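Sugar ABC transporter (Agrobacterium radiobacter, PDB 4RXT) probably serves as the periplasmic sugar receptor of an ABC importer and holds alpha-L-arabinopyranose in the cleft between its two lobes. Local coordinates at residues A[135-140]-A[149-154]; A[114-119]-A[243-248]; A[31-36]-A[259-264]; A[57-60]-A[65-68]; A[16-21]-A[250-255]. All blocks are in the same frame, centred on the assembly; numbering follows the deposited sequence.

Contacts 1 and 2 lie in one lobe and contacts 3, 4 and 5 in the other, with the sugar between them; contact 1 supplies Arg150 to its pocket, contact 2 Gln247 and contact 5 Tyr18 and Trp19. Contacts 1 and 2, with centres about 11 Å apart, meet where Arg150 NH2 packs 3.2 Å from Gln247 OE1. Contact 5 reaches contact 2 across the cleft through Tyr18 OH, 3.3 Å from Gln247 NE2. Contacts 3 and 5 join the same two helices, 17-33 and 249-264, at places whose centres are about 16 Å apart, with a probable hydrogen bond of 2.6 Å between Asp32 OD2 and Tyr254 OH. Contact 4 touches contact 3 through Ala65 and Val67 against Ala260, away from the sugar.

Contact 1 (A[135-140]-A[149-154]); sequences VVIITN and QRRTGF. With ARA (alpha-L-arabinopyranose), chain B.
With CG1 anti to the backbone N (chi1 178°) and the chain extended beyond it, Ile137 stretches from its strand toward helix 149-154, while Phe154 swings its ring back to the strand by the same anti choice (chi1 176°). The strand and the helix run antiparallel, their axes 9.9 Å apart at the closest point, a spacing bridged by one layer of side chains. Ile137 CD1 lies 3.7 Å from Arg151 CA and also meets CB and CG of that arginine, so it rests on the root of the side chain, which crosses the isoleucine at about a right angle. The same methyl is 4.1 Å from Phe154 CD2, approaching the ring obliquely. Val135 CG2 comes to the ring edge instead, 4.4 Å from Phe154 CZ. Phe198 of the neighbouring strand stacks on this phenyl group. The charged end of Arg151 passes beyond the apolar patch to a salt bridge with Asp170.

One residue earlier, Arg150 extends in a different direction, into the cleft. Its NH1 donates to sugar O1 (2.8 Å, 165°) and its NH2 to sugar O2 (2.9 Å), two bonds that grip adjacent hydroxyls and limit rotation of the guanidinium. Asn109, bonded to NE, and Ser200 O, bonded to NH1, position the group further. The packing belongs to the beta-alpha-beta unit of strand 133-139, helix 145-161 and strand 165-172, and the helix start facing the cleft forms part of the sugar site of a periplasmic binding protein.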
# COMPACT_ATOMS: atom_id res chain seq x y z
N VAL A 135 6.56 15.12 15.09
CA VAL A 135 6.52 14.07 14.08
C VAL A 135 5.88 14.59 12.80
O VAL A 135 5.18 15.61 12.80
CB VAL A 135 5.79 12.82 14.60
CG1 VAL A 135 6.49 12.33 15.86
CG2 VAL A 135 4.27 13.02 14.79
N VAL A 136 6.12 13.85 11.71
CA VAL A 136 5.60 14.18 10.40
C VAL A 136 5.04 12.94 9.71
O VAL A 136 5.39 11.83 10.04
CB VAL A 136 6.67 14.87 9.50
CG1 VAL A 136 7.20 16.12 10.17
CG2 VAL A 136 7.81 13.97 9.12
N ILE A 137 4.11 13.17 8.79
CA ILE A 137 3.60 12.16 7.92
C ILE A 137 3.86 12.60 6.48
O ILE A 137 3.69 13.75 6.10
CB ILE A 137 2.10 11.81 8.19
CG1 ILE A 137 1.59 10.77 7.20
CG2 ILE A 137 1.23 13.05 8.17
CD1 ILE A 137 0.22 10.20 7.50
N ILE A 138 4.32 11.63 5.68
CA ILE A 138 4.57 11.84 4.27
C ILE A 138 3.85 10.75 3.48
O ILE A 138 4.07 9.54 3.71
CB ILE A 138 6.09 11.86 3.94
CG1 ILE A 138 6.85 12.83 4.84
CG2 ILE A 138 6.30 12.17 2.44
CD1 ILE A 138 8.35 12.69 4.77
N THR A 139 3.01 11.20 2.56
CA THR A 139 2.09 10.41 1.75
C THR A 139 2.47 10.52 0.27
O THR A 139 2.74 11.60 -0.24
CB THR A 139 0.62 10.84 2.00
OG1 THR A 139 0.34 10.69 3.40
CG2 THR A 139 -0.35 10.02 1.19
N ASN A 140 2.50 9.38 -0.40
CA ASN A 140 3.02 9.23 -1.78
C ASN A 140 2.38 10.21 -2.77
O ASN A 140 3.01 10.82 -3.54
CB ASN A 140 2.77 7.77 -2.24
CG ASN A 140 3.47 7.39 -3.52
OD1 ASN A 140 2.95 6.63 -4.30
ND2 ASN A 140 4.61 7.88 -3.70
N GLN A 149 -6.72 6.50 4.20
CA GLN A 149 -7.10 5.75 5.41
C GLN A 149 -5.93 5.58 6.38
O GLN A 149 -6.10 5.67 7.59
CB GLN A 149 -7.74 4.42 5.07
CG GLN A 149 -9.09 4.62 4.45
CD GLN A 149 -9.77 3.32 4.12
OE1 GLN A 149 -9.13 2.39 3.70
NE2 GLN A 149 -11.08 3.25 4.32
N ARG A 150 -4.74 5.29 5.86
CA ARG A 150 -3.53 5.18 6.72
C ARG A 150 -3.28 6.51 7.42
O ARG A 150 -2.99 6.57 8.62
CB ARG A 150 -2.31 4.75 5.92
CG ARG A 150 -2.48 3.37 5.37
CD ARG A 150 -1.37 3.01 4.41
NE ARG A 150 -1.76 1.82 3.67
CZ ARG A 150 -1.15 1.31 2.63
NH1 ARG A 150 0.02 1.81 2.20
NH2 ARG A 150 -1.69 0.25 2.07
N ARG A 151 -3.42 7.59 6.67
CA ARG A 151 -3.23 8.91 7.24
C ARG A 151 -4.22 9.17 8.39
O ARG A 151 -3.84 9.60 9.46
CB ARG A 151 -3.36 9.97 6.15
CG ARG A 151 -3.43 11.41 6.64
CD ARG A 151 -3.43 12.39 5.48
NE ARG A 151 -3.52 13.77 5.95
CZ ARG A 151 -4.62 14.34 6.42
NH1 ARG A 151 -5.75 13.66 6.47
NH2 ARG A 151 -4.57 15.58 6.85
N THR A 152 -5.48 8.87 8.14
CA THR A 152 -6.53 9.04 9.16
C THR A 152 -6.23 8.18 10.40
O THR A 152 -6.29 8.64 11.54
CB THR A 152 -7.90 8.71 8.55
OG1 THR A 152 -8.20 9.69 7.54
CG2 THR A 152 -9.00 8.78 9.60
N GLY A 153 -5.92 6.91 10.17
CA GLY A 153 -5.72 6.01 11.27
C GLY A 153 -4.55 6.50 12.12
O GLY A 153 -4.61 6.50 13.37
N PHE A 154 -3.47 6.93 11.46
CA PHE A 154 -2.30 7.46 12.16
C PHE A 154 -2.61 8.72 12.96
O PHE A 154 -2.28 8.83 14.15
CB PHE A 154 -1.18 7.72 11.12
CG PHE A 154 0.05 8.38 11.69
CD1 PHE A 154 1.06 7.63 12.29
CD2 PHE A 154 0.23 9.75 11.60
CE1 PHE A 154 2.18 8.24 12.82
CE2 PHE A 154 1.37 10.37 12.10
CZ PHE A 154 2.33 9.61 12.72
C1 ARA B . 1.28 0.06 -1.13
C2 ARA B . -0.20 0.49 -1.06
C3 ARA B . -0.68 0.87 -2.45
C4 ARA B . 0.26 1.90 -3.11
C5 ARA B . 1.54 2.00 -2.40
O1 ARA B . 1.50 0.36 0.25
O2 ARA B . -1.03 -0.59 -0.58
O3 ARA B . -2.05 1.31 -2.35
O4 ARA B . -0.20 3.24 -2.97
O5 ARA B . 2.14 0.74 -2.03

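Contact 2 (A[114-119]-A[243-248]); sequences RIAADG and GLVVQD. With ARA (alpha-L-arabinopyranose), chain B.
Ala116 and Val245 bring their backbones within 6.7 Å, measured CA to CA, where helix 114-119 passes over strand 243-246. So close an approach suits the small alanine on the helix side. No hydrogen bond links the segments; the strand uses its backbone groups within the sheet, Val245 pairing with Gly225 of strand 222-226 and Asp227 just beyond it, and its flanking residues with strand 278-280.

The side-chain contact converges on a single methyl. Val245 turns CG2 to the helix, beside its own backbone N and anti to the carbonyl carbon (chi1, measured to CG1, -176°). This CG2 lies 4.1 Å from Ala116 CB and equally 4.1 Å from Ile115 CG2, nestling against two successive helix residues. The Ile115 and Val245 side chains cross obliquely, touching through their branch methyls. Leu279 of strand 278-280 continues the apolar layer beside both.

Two residues past Val245 the chain has entered the cleft. Gln247 extends beyond CG and points NE2 at sugar O2 in a nearly straight bond (3.1 Å, 170°). NE2 also donates to Asp227, and OE1 is hydrogen-bonded to Thr107, so both ends of the amide are held and its orientation is fixed. A buried helix-on-sheet layer leading into a loop at the C-terminal end of a strand, where ligand is bound, is the usual plan of a periplasmic sugar-binding protein lobe.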
# COMPACT_ATOMS: atom_id res chain seq x y z
N ARG A 114 -3.06 3.16 12.46
CA ARG A 114 -3.01 3.07 13.92
C ARG A 114 -1.80 2.28 14.41
O ARG A 114 -1.11 2.69 15.34
CB ARG A 114 -4.29 2.43 14.49
CG ARG A 114 -5.56 3.22 14.31
CD ARG A 114 -6.77 2.53 15.01
NE ARG A 114 -7.95 2.51 14.12
CZ ARG A 114 -8.56 1.42 13.64
NH1 ARG A 114 -8.15 0.18 13.97
NH2 ARG A 114 -9.61 1.56 12.83
N ILE A 115 -1.57 1.14 13.77
CA ILE A 115 -0.39 0.28 14.05
C ILE A 115 0.93 1.03 13.86
O ILE A 115 1.83 0.96 14.67
CB ILE A 115 -0.42 -0.99 13.15
CG1 ILE A 115 -1.52 -1.94 13.62
CG2 ILE A 115 0.91 -1.75 13.16
CD1 ILE A 115 -1.82 -3.08 12.68
N ALA A 116 0.97 1.86 12.83
CA ALA A 116 2.15 2.65 12.54
C ALA A 116 2.37 3.71 13.62
O ALA A 116 3.52 3.98 14.02
CB ALA A 116 2.06 3.30 11.17
N ALA A 117 1.25 4.33 14.06
CA ALA A 117 1.33 5.32 15.15
C ALA A 117 1.90 4.70 16.43
O ALA A 117 2.83 5.27 17.05
CB ALA A 117 -0.02 5.97 15.42
N ASP A 118 1.38 3.52 16.76
CA ASP A 118 1.85 2.80 17.95
C ASP A 118 3.35 2.51 17.80
O ASP A 118 4.11 2.62 18.76
CB ASP A 118 1.08 1.51 18.18
CG ASP A 118 -0.38 1.72 18.53
OD1 ASP A 118 -0.73 2.78 19.12
OD2 ASP A 118 -1.13 0.75 18.28
N GLY A 119 3.77 2.11 16.59
CA GLY A 119 5.18 1.70 16.34
C GLY A 119 6.07 2.92 16.45
O GLY A 119 7.16 2.87 16.99
N GLY A 243 10.66 0.57 11.68
CA GLY A 243 9.60 -0.42 11.50
C GLY A 243 8.97 -0.28 10.15
O GLY A 243 8.96 0.82 9.61
N LEU A 244 8.43 -1.40 9.66
CA LEU A 244 7.66 -1.43 8.42
C LEU A 244 6.38 -2.16 8.65
O LEU A 244 6.40 -3.32 9.11
CB LEU A 244 8.41 -2.18 7.32
CG LEU A 244 9.71 -1.53 6.84
CD1 LEU A 244 10.55 -2.52 6.04
CD2 LEU A 244 9.46 -0.26 6.02
N VAL A 245 5.24 -1.51 8.32
CA VAL A 245 3.95 -2.23 8.33
C VAL A 245 3.81 -2.99 7.02
O VAL A 245 3.74 -2.40 5.96
CB VAL A 245 2.74 -1.31 8.53
CG1 VAL A 245 1.45 -2.13 8.65
CG2 VAL A 245 2.93 -0.44 9.79
N VAL A 246 3.76 -4.31 7.13
CA VAL A 246 3.81 -5.20 5.96
C VAL A 246 2.42 -5.81 5.73
O VAL A 246 1.72 -6.19 6.67
CB VAL A 246 4.89 -6.29 6.12
CG1 VAL A 246 4.91 -7.31 4.98
CG2 VAL A 246 6.25 -5.60 6.22
N GLN A 247 2.02 -5.79 4.46
CA GLN A 247 0.74 -6.28 4.00
C GLN A 247 0.92 -7.64 3.34
O GLN A 247 2.00 -8.21 3.41
CB GLN A 247 0.22 -5.28 2.96
CG GLN A 247 0.09 -3.84 3.43
CD GLN A 247 -0.53 -2.97 2.35
OE1 GLN A 247 -1.76 -2.91 2.18
NE2 GLN A 247 0.33 -2.32 1.58
N ASP A 248 -0.12 -8.16 2.69
CA ASP A 248 -0.05 -9.42 1.93
C ASP A 248 -0.45 -9.22 0.47
O ASP A 248 -1.48 -9.72 0.01
CB ASP A 248 -0.88 -10.55 2.57
CG ASP A 248 -0.45 -11.95 2.13
OD1 ASP A 248 0.34 -12.08 1.17
OD2 ASP A 248 -0.96 -12.91 2.75
C1 ARA B . 1.28 0.06 -1.13
C2 ARA B . -0.20 0.49 -1.06
C3 ARA B . -0.68 0.87 -2.45
C4 ARA B . 0.26 1.90 -3.11
C5 ARA B . 1.54 2.00 -2.40
O1 ARA B . 1.50 0.36 0.25
O2 ARA B . -1.03 -0.59 -0.58
O3 ARA B . -2.05 1.31 -2.35
O4 ARA B . -0.20 3.24 -2.97
O5 ARA B . 2.14 0.74 -2.03

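Contact 3 (A[31-36]-A[259-264]); sequences KDLGVK and TALAVS
Leu261 meets Leu33 and Val35 where helices 17-33 and 249-264 lie side by side on the sheet of one lobe of this periplasmic binding protein, far from the sugar. Between residues 31-36 and 259-264 the contact is apolar, without a hydrogen bond. Leu261, whose CG is anti to the backbone N (chi1 -179°), presents both branches to the other segment. Val35 CG2 sits in the fork, 3.8 Å from Leu261 CD1 and the same distance from its CD2, and the two side chains slide past each other in opposite directions. CD2 of Leu261 also reaches Leu33 CB at 4.0 Å, with Leu33 CD1 close by.

In the backbone, Gly34 leaves the helix with positive phi (70°), and beyond it Val35, like Leu33, faces Leu261. Lys36, next in the chain, has backbone hydrogen bonds with Val5 and Ile7.

Among the polar groups, Asp32 forms a salt bridge with Lys28 one helical turn back and also hydrogen-bonds to Tyr254 of the other helix, while Thr259 OG1 bonds to Asp255 O. At the last turn of helix 249-264, Ser264 OG donates to Leu261 O over 2.6 Å, tilted 23° from the carbonyl plane.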
# COMPACT_ATOMS: atom_id res chain seq x y z
N LYS A 31 -2.11 -19.78 -13.48
CA LYS A 31 -1.50 -21.08 -13.82
C LYS A 31 -2.19 -22.21 -13.04
O LYS A 31 -2.51 -23.29 -13.59
CB LYS A 31 0.01 -21.06 -13.52
CG LYS A 31 0.87 -20.25 -14.50
CD LYS A 31 2.37 -20.50 -14.31
CE LYS A 31 3.21 -19.22 -14.14
NZ LYS A 31 3.62 -18.56 -15.42
N ASP A 32 -2.43 -21.98 -11.76
CA ASP A 32 -2.98 -23.04 -10.91
C ASP A 32 -4.39 -23.39 -11.34
O ASP A 32 -4.79 -24.56 -11.34
CB ASP A 32 -3.02 -22.65 -9.42
CG ASP A 32 -1.66 -22.68 -8.75
OD1 ASP A 32 -0.67 -23.12 -9.39
OD2 ASP A 32 -1.60 -22.23 -7.57
N LEU A 33 -5.15 -22.36 -11.71
CA LEU A 33 -6.60 -22.48 -11.87
C LEU A 33 -7.03 -22.60 -13.33
O LEU A 33 -8.20 -22.82 -13.62
CB LEU A 33 -7.30 -21.26 -11.25
CG LEU A 33 -7.06 -20.99 -9.76
CD1 LEU A 33 -7.78 -19.71 -9.34
CD2 LEU A 33 -7.51 -22.18 -8.92
N GLY A 34 -6.09 -22.41 -14.25
CA GLY A 34 -6.39 -22.43 -15.68
C GLY A 34 -7.19 -21.24 -16.16
O GLY A 34 -8.23 -21.39 -16.82
N VAL A 35 -6.66 -20.06 -15.87
CA VAL A 35 -7.24 -18.79 -16.27
C VAL A 35 -6.14 -17.97 -16.96
O VAL A 35 -5.00 -17.95 -16.50
CB VAL A 35 -7.79 -18.01 -15.05
CG1 VAL A 35 -8.34 -16.64 -15.44
CG2 VAL A 35 -8.91 -18.80 -14.37
N LYS A 36 -6.47 -17.33 -18.07
CA LYS A 36 -5.55 -16.39 -18.72
C LYS A 36 -5.64 -15.07 -17.91
O LYS A 36 -6.72 -14.52 -17.69
CB LYS A 36 -5.99 -16.13 -20.18
CG LYS A 36 -5.18 -15.10 -21.01
CD LYS A 36 -5.98 -14.41 -22.14
CE LYS A 36 -5.15 -13.38 -22.86
NZ LYS A 36 -5.84 -12.78 -24.05
N THR A 259 -11.03 -15.44 -6.49
CA THR A 259 -12.37 -14.89 -6.23
C THR A 259 -13.08 -14.45 -7.49
O THR A 259 -14.24 -14.75 -7.68
CB THR A 259 -12.26 -13.70 -5.27
OG1 THR A 259 -11.66 -14.15 -4.04
CG2 THR A 259 -13.62 -13.06 -5.03
N ALA A 260 -12.35 -13.78 -8.38
CA ALA A 260 -12.93 -13.35 -9.65
C ALA A 260 -13.40 -14.56 -10.47
O ALA A 260 -14.47 -14.51 -11.07
CB ALA A 260 -11.94 -12.52 -10.46
N LEU A 261 -12.60 -15.63 -10.53
CA LEU A 261 -13.04 -16.83 -11.19
C LEU A 261 -14.35 -17.37 -10.61
O LEU A 261 -15.26 -17.77 -11.34
CB LEU A 261 -11.94 -17.90 -11.13
CG LEU A 261 -12.27 -19.23 -11.82
CD1 LEU A 261 -12.57 -19.08 -13.31
CD2 LEU A 261 -11.15 -20.25 -11.62
N ALA A 262 -14.42 -17.44 -9.29
CA ALA A 262 -15.62 -17.96 -8.67
C ALA A 262 -16.85 -17.09 -9.00
O ALA A 262 -17.94 -17.61 -9.34
CB ALA A 262 -15.43 -18.05 -7.15
N VAL A 263 -16.66 -15.77 -8.96
CA VAL A 263 -17.74 -14.85 -9.33
C VAL A 263 -18.21 -15.07 -10.80
O VAL A 263 -19.41 -15.06 -11.09
CB VAL A 263 -17.33 -13.39 -9.10
CG1 VAL A 263 -18.32 -12.44 -9.74
CG2 VAL A 263 -17.16 -13.10 -7.61
N SER A 264 -17.23 -15.25 -11.71
CA SER A 264 -17.50 -15.51 -13.12
C SER A 264 -18.31 -16.78 -13.36
O SER A 264 -18.97 -16.91 -14.39
CB SER A 264 -16.20 -15.59 -13.92
OG SER A 264 -15.55 -16.84 -13.79

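Contact 4 (A[57-60]-A[65-68]); sequences NAVA and AIVI
Ile66 CD1 is the tight point of this contact, pressed against two successive residues of helix 57-60. It lies 3.8 Å from Val59 CG2 and 4.1 Å from Val59 N, so the methyl reaches the helix backbone as well as the side chain. Ala58 CB is a looser neighbour at 4.2 Å. The isoleucine puts CG1 beside its own backbone N (chi1 -69°) and extends from there, which makes the delta methyl its leading atom. Val59 touches through CG2, the branch beside its backbone N; the two side chains cross at about a right angle.

Away from this point the packing gives way to solvent. Asn57 and Ala60 lie on the exposed face of the helix, and Asn57 makes a weak hydrogen bond back to Ser53 O. On the strand side burial continues: Ile66 also meets Ile10 and Ile89 of the adjoining strands, while Val67, on the other face of the sheet, packs on Ile257 and Ala260 of helix 249-264. The helix is the crossover between strands 39-41 and 66-68, which flank strand 9-11 in the parallel sheet.

Every group that meets across the two segments is aliphatic apart from one backbone nitrogen, and the strand's backbone bonds go to its sheet neighbours. The helix end is therefore held against the sheet here by shape and hydrophobic burial, without directional bonds.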
# COMPACT_ATOMS: atom_id res chain seq x y z
N ASN A 57 -10.57 -0.26 -21.78
CA ASN A 57 -10.12 -1.11 -22.88
C ASN A 57 -10.30 -2.59 -22.48
O ASN A 57 -10.71 -3.42 -23.29
CB ASN A 57 -8.63 -0.84 -23.18
CG ASN A 57 -8.42 -0.01 -24.40
OD1 ASN A 57 -8.77 -0.41 -25.51
ND2 ASN A 57 -7.78 1.14 -24.22
N ALA A 58 -9.97 -2.90 -21.23
CA ALA A 58 -10.14 -4.28 -20.76
C ALA A 58 -11.63 -4.69 -20.77
O ALA A 58 -12.01 -5.78 -21.20
CB ALA A 58 -9.52 -4.46 -19.38
N VAL A 59 -12.49 -3.77 -20.35
CA VAL A 59 -13.94 -3.98 -20.39
C VAL A 59 -14.42 -4.27 -21.81
O VAL A 59 -15.21 -5.20 -22.04
CB VAL A 59 -14.72 -2.79 -19.78
CG1 VAL A 59 -16.21 -2.92 -20.07
CG2 VAL A 59 -14.48 -2.71 -18.27
N ALA A 60 -13.90 -3.49 -22.77
CA ALA A 60 -14.31 -3.61 -24.15
C ALA A 60 -13.99 -4.98 -24.75
O ALA A 60 -14.62 -5.44 -25.70
CB ALA A 60 -13.68 -2.52 -24.96
N ALA A 65 -14.11 -11.53 -15.92
CA ALA A 65 -14.09 -10.70 -14.74
C ALA A 65 -12.83 -9.84 -14.80
O ALA A 65 -11.95 -10.10 -15.63
CB ALA A 65 -14.11 -11.57 -13.49
N ILE A 66 -12.75 -8.84 -13.93
CA ILE A 66 -11.57 -7.99 -13.80
C ILE A 66 -11.24 -7.80 -12.33
O ILE A 66 -12.15 -7.59 -11.50
CB ILE A 66 -11.80 -6.59 -14.46
CG1 ILE A 66 -11.89 -6.71 -15.99
CG2 ILE A 66 -10.70 -5.59 -14.07
CD1 ILE A 66 -12.55 -5.52 -16.67
N VAL A 67 -9.95 -7.89 -12.03
CA VAL A 67 -9.41 -7.52 -10.72
C VAL A 67 -8.71 -6.19 -10.87
O VAL A 67 -7.90 -6.01 -11.78
CB VAL A 67 -8.42 -8.57 -10.16
CG1 VAL A 67 -7.84 -8.12 -8.81
CG2 VAL A 67 -9.11 -9.92 -10.02
N ILE A 68 -9.01 -5.25 -10.00
CA ILE A 68 -8.39 -3.93 -10.05
C ILE A 68 -8.02 -3.39 -8.68
O ILE A 68 -8.77 -3.58 -7.71
CB ILE A 68 -9.27 -2.91 -10.82
CG1 ILE A 68 -8.61 -1.54 -10.98
CG2 ILE A 68 -10.67 -2.76 -10.19
CD1 ILE A 68 -9.23 -0.67 -12.04

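Contact 5 (A[16-21]-A[250-255]); sequences SFYWQI and YRMGYD. With ARA (alpha-L-arabinopyranose), chain B.
The cleft-facing ends of helices 17-33 and 249-264 meet here, beside the sugar pocket, through Ile21 against Tyr250 and Tyr18 against Met252. Backbones come close at the first pair, with 5.3 Å between Ile21 CA and Tyr250 CA. Ile21 CG2 points into the start of the other helix, 3.5 Å from Tyr250 N and 3.8 Å from Tyr250 CB, and the two side chains cross at about a right angle. Pro249, just before Tyr250, touches both Ile21 and Tyr18.

At the second pair, Met252 bends at chi3 (-133°), and this turn brings its CE to 3.3 Å from Tyr18 OH. The hydroxyl finds its polar partner in Asp93 OD1; since Asp93 OD2 binds the sugar, the tyrosine steadies a first-shell carboxylate while touching the ligand itself. Tyr18 stands with CG anti to its own amide nitrogen (chi1 179°), and one ring face lies under the sugar, whose C1 lies over the ring centre, 3.7 Å from its plane. Such a placing is consistent with CH-pi packing. Trp19 completes the aromatic wall: the Tyr18 ring stands edge-on over the Trp19 indole face, CD2 foremost, a T-shaped arrangement, and Trp19 CZ2 approaches sugar C3 at 3.7 Å. The indole NE1 donates to Glu45 OE2, tying Trp19 to a carboxylate whose other oxygen, OE1, is bonded to the sugar. Ser16, at the N-cap of helix 17-33, accepts a weak bond from Tyr18 N through OG. Aromatic rings against the pyranose, with carboxylates gripping its hydroxyls, are the hallmark of sugar sites in periplasmic binding proteins.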
# COMPACT_ATOMS: atom_id res chain seq x y z
N SER A 16 6.50 -0.83 -9.81
CA SER A 16 6.66 -0.87 -8.35
C SER A 16 6.83 -2.31 -7.87
O SER A 16 6.08 -3.17 -8.28
CB SER A 16 5.39 -0.27 -7.72
OG SER A 16 5.28 -0.55 -6.32
N PHE A 17 7.80 -2.56 -7.00
CA PHE A 17 8.00 -3.91 -6.47
C PHE A 17 6.75 -4.43 -5.77
O PHE A 17 6.45 -5.62 -5.85
CB PHE A 17 9.16 -3.93 -5.50
CG PHE A 17 9.47 -5.28 -4.95
CD1 PHE A 17 10.04 -6.25 -5.74
CD2 PHE A 17 9.19 -5.57 -3.63
CE1 PHE A 17 10.35 -7.49 -5.20
CE2 PHE A 17 9.50 -6.78 -3.08
CZ PHE A 17 10.05 -7.76 -3.87
N TYR A 18 6.06 -3.56 -5.05
CA TYR A 18 4.85 -4.00 -4.38
C TYR A 18 3.84 -4.60 -5.37
O TYR A 18 3.29 -5.68 -5.15
CB TYR A 18 4.22 -2.81 -3.67
CG TYR A 18 2.93 -3.17 -2.97
CD1 TYR A 18 2.93 -3.69 -1.68
CD2 TYR A 18 1.69 -2.96 -3.58
CE1 TYR A 18 1.74 -3.99 -1.03
CE2 TYR A 18 0.51 -3.29 -2.93
CZ TYR A 18 0.53 -3.76 -1.65
OH TYR A 18 -0.64 -4.08 -0.99
N TRP A 19 3.58 -3.86 -6.45
CA TRP A 19 2.62 -4.33 -7.47
C TRP A 19 3.12 -5.54 -8.22
O TRP A 19 2.33 -6.35 -8.67
CB TRP A 19 2.19 -3.21 -8.44
CG TRP A 19 1.44 -2.15 -7.72
CD1 TRP A 19 1.87 -0.91 -7.43
CD2 TRP A 19 0.22 -2.33 -7.02
NE1 TRP A 19 0.97 -0.26 -6.62
CE2 TRP A 19 -0.07 -1.13 -6.36
CE3 TRP A 19 -0.67 -3.40 -6.89
CZ2 TRP A 19 -1.19 -0.97 -5.61
CZ3 TRP A 19 -1.79 -3.24 -6.15
CH2 TRP A 19 -2.04 -2.04 -5.52
N GLN A 20 4.43 -5.66 -8.34
CA GLN A 20 5.02 -6.88 -8.94
C GLN A 20 4.76 -8.12 -8.07
O GLN A 20 4.58 -9.23 -8.59
CB GLN A 20 6.50 -6.68 -9.21
CG GLN A 20 6.69 -5.67 -10.33
CD GLN A 20 8.07 -5.03 -10.40
OE1 GLN A 20 8.99 -5.38 -9.65
NE2 GLN A 20 8.20 -4.04 -11.30
N ILE A 21 4.66 -7.94 -6.77
CA ILE A 21 4.30 -9.06 -5.87
C ILE A 21 2.85 -9.45 -6.13
O ILE A 21 2.52 -10.61 -6.29
CB ILE A 21 4.49 -8.74 -4.37
CG1 ILE A 21 5.97 -8.47 -4.03
CG2 ILE A 21 3.97 -9.92 -3.53
CD1 ILE A 21 6.16 -7.81 -2.67
N TYR A 250 0.83 -10.55 -2.24
CA TYR A 250 0.77 -11.82 -2.99
C TYR A 250 -0.63 -12.42 -2.91
O TYR A 250 -1.21 -12.81 -3.92
CB TYR A 250 1.81 -12.81 -2.49
CG TYR A 250 1.93 -14.04 -3.36
CD1 TYR A 250 2.81 -14.05 -4.42
CD2 TYR A 250 1.16 -15.18 -3.11
CE1 TYR A 250 2.97 -15.19 -5.22
CE2 TYR A 250 1.27 -16.31 -3.90
CZ TYR A 250 2.17 -16.33 -4.95
OH TYR A 250 2.29 -17.47 -5.71
N ARG A 251 -1.18 -12.46 -1.70
CA ARG A 251 -2.53 -12.99 -1.51
C ARG A 251 -3.59 -12.16 -2.20
O ARG A 251 -4.52 -12.70 -2.75
CB ARG A 251 -2.85 -13.16 -0.02
CG ARG A 251 -4.26 -13.65 0.24
CD ARG A 251 -4.58 -13.70 1.70
NE ARG A 251 -5.92 -14.23 1.90
CZ ARG A 251 -6.54 -14.24 3.07
NH1 ARG A 251 -5.94 -13.74 4.15
NH2 ARG A 251 -7.75 -14.76 3.17
N MET A 252 -3.47 -10.82 -2.12
CA MET A 252 -4.40 -9.96 -2.86
C MET A 252 -4.46 -10.35 -4.35
O MET A 252 -5.55 -10.43 -4.95
CB MET A 252 -4.08 -8.46 -2.68
CG MET A 252 -4.36 -7.87 -1.29
SD MET A 252 -3.82 -6.10 -1.28
CE MET A 252 -2.92 -6.06 0.27
N GLY A 253 -3.30 -10.60 -4.97
CA GLY A 253 -3.24 -11.03 -6.36
C GLY A 253 -3.82 -12.43 -6.58
O GLY A 253 -4.66 -12.64 -7.46
N TYR A 254 -3.38 -13.36 -5.74
CA TYR A 254 -3.77 -14.76 -5.88
C TYR A 254 -5.26 -14.95 -5.62
O TYR A 254 -5.99 -15.50 -6.46
CB TYR A 254 -2.93 -15.66 -4.95
CG TYR A 254 -3.10 -17.12 -5.28
CD1 TYR A 254 -4.22 -17.83 -4.85
CD2 TYR A 254 -2.18 -17.78 -6.09
CE1 TYR A 254 -4.39 -19.16 -5.19
CE2 TYR A 254 -2.33 -19.12 -6.43
CZ TYR A 254 -3.43 -19.81 -5.97
OH TYR A 254 -3.56 -21.12 -6.36
N ASP A 255 -5.68 -14.55 -4.43
CA ASP A 255 -7.04 -14.74 -4.01
C ASP A 255 -7.94 -13.76 -4.76
O ASP A 255 -9.14 -14.01 -4.88
CB ASP A 255 -7.21 -14.62 -2.51
CG ASP A 255 -6.76 -15.87 -1.77
OD1 ASP A 255 -6.49 -16.90 -2.42
OD2 ASP A 255 -6.72 -15.82 -0.53
C1 ARA B . 1.28 0.06 -1.13
C2 ARA B . -0.20 0.49 -1.06
C3 ARA B . -0.68 0.87 -2.45
C4 ARA B . 0.26 1.90 -3.11
C5 ARA B . 1.54 2.00 -2.40
O1 ARA B . 1.50 0.36 0.25
O2 ARA B . -1.03 -0.59 -0.58
O3 ARA B . -2.05 1.31 -2.35
O4 ARA B . -0.20 3.24 -2.97
O5 ARA B . 2.14 0.74 -2.03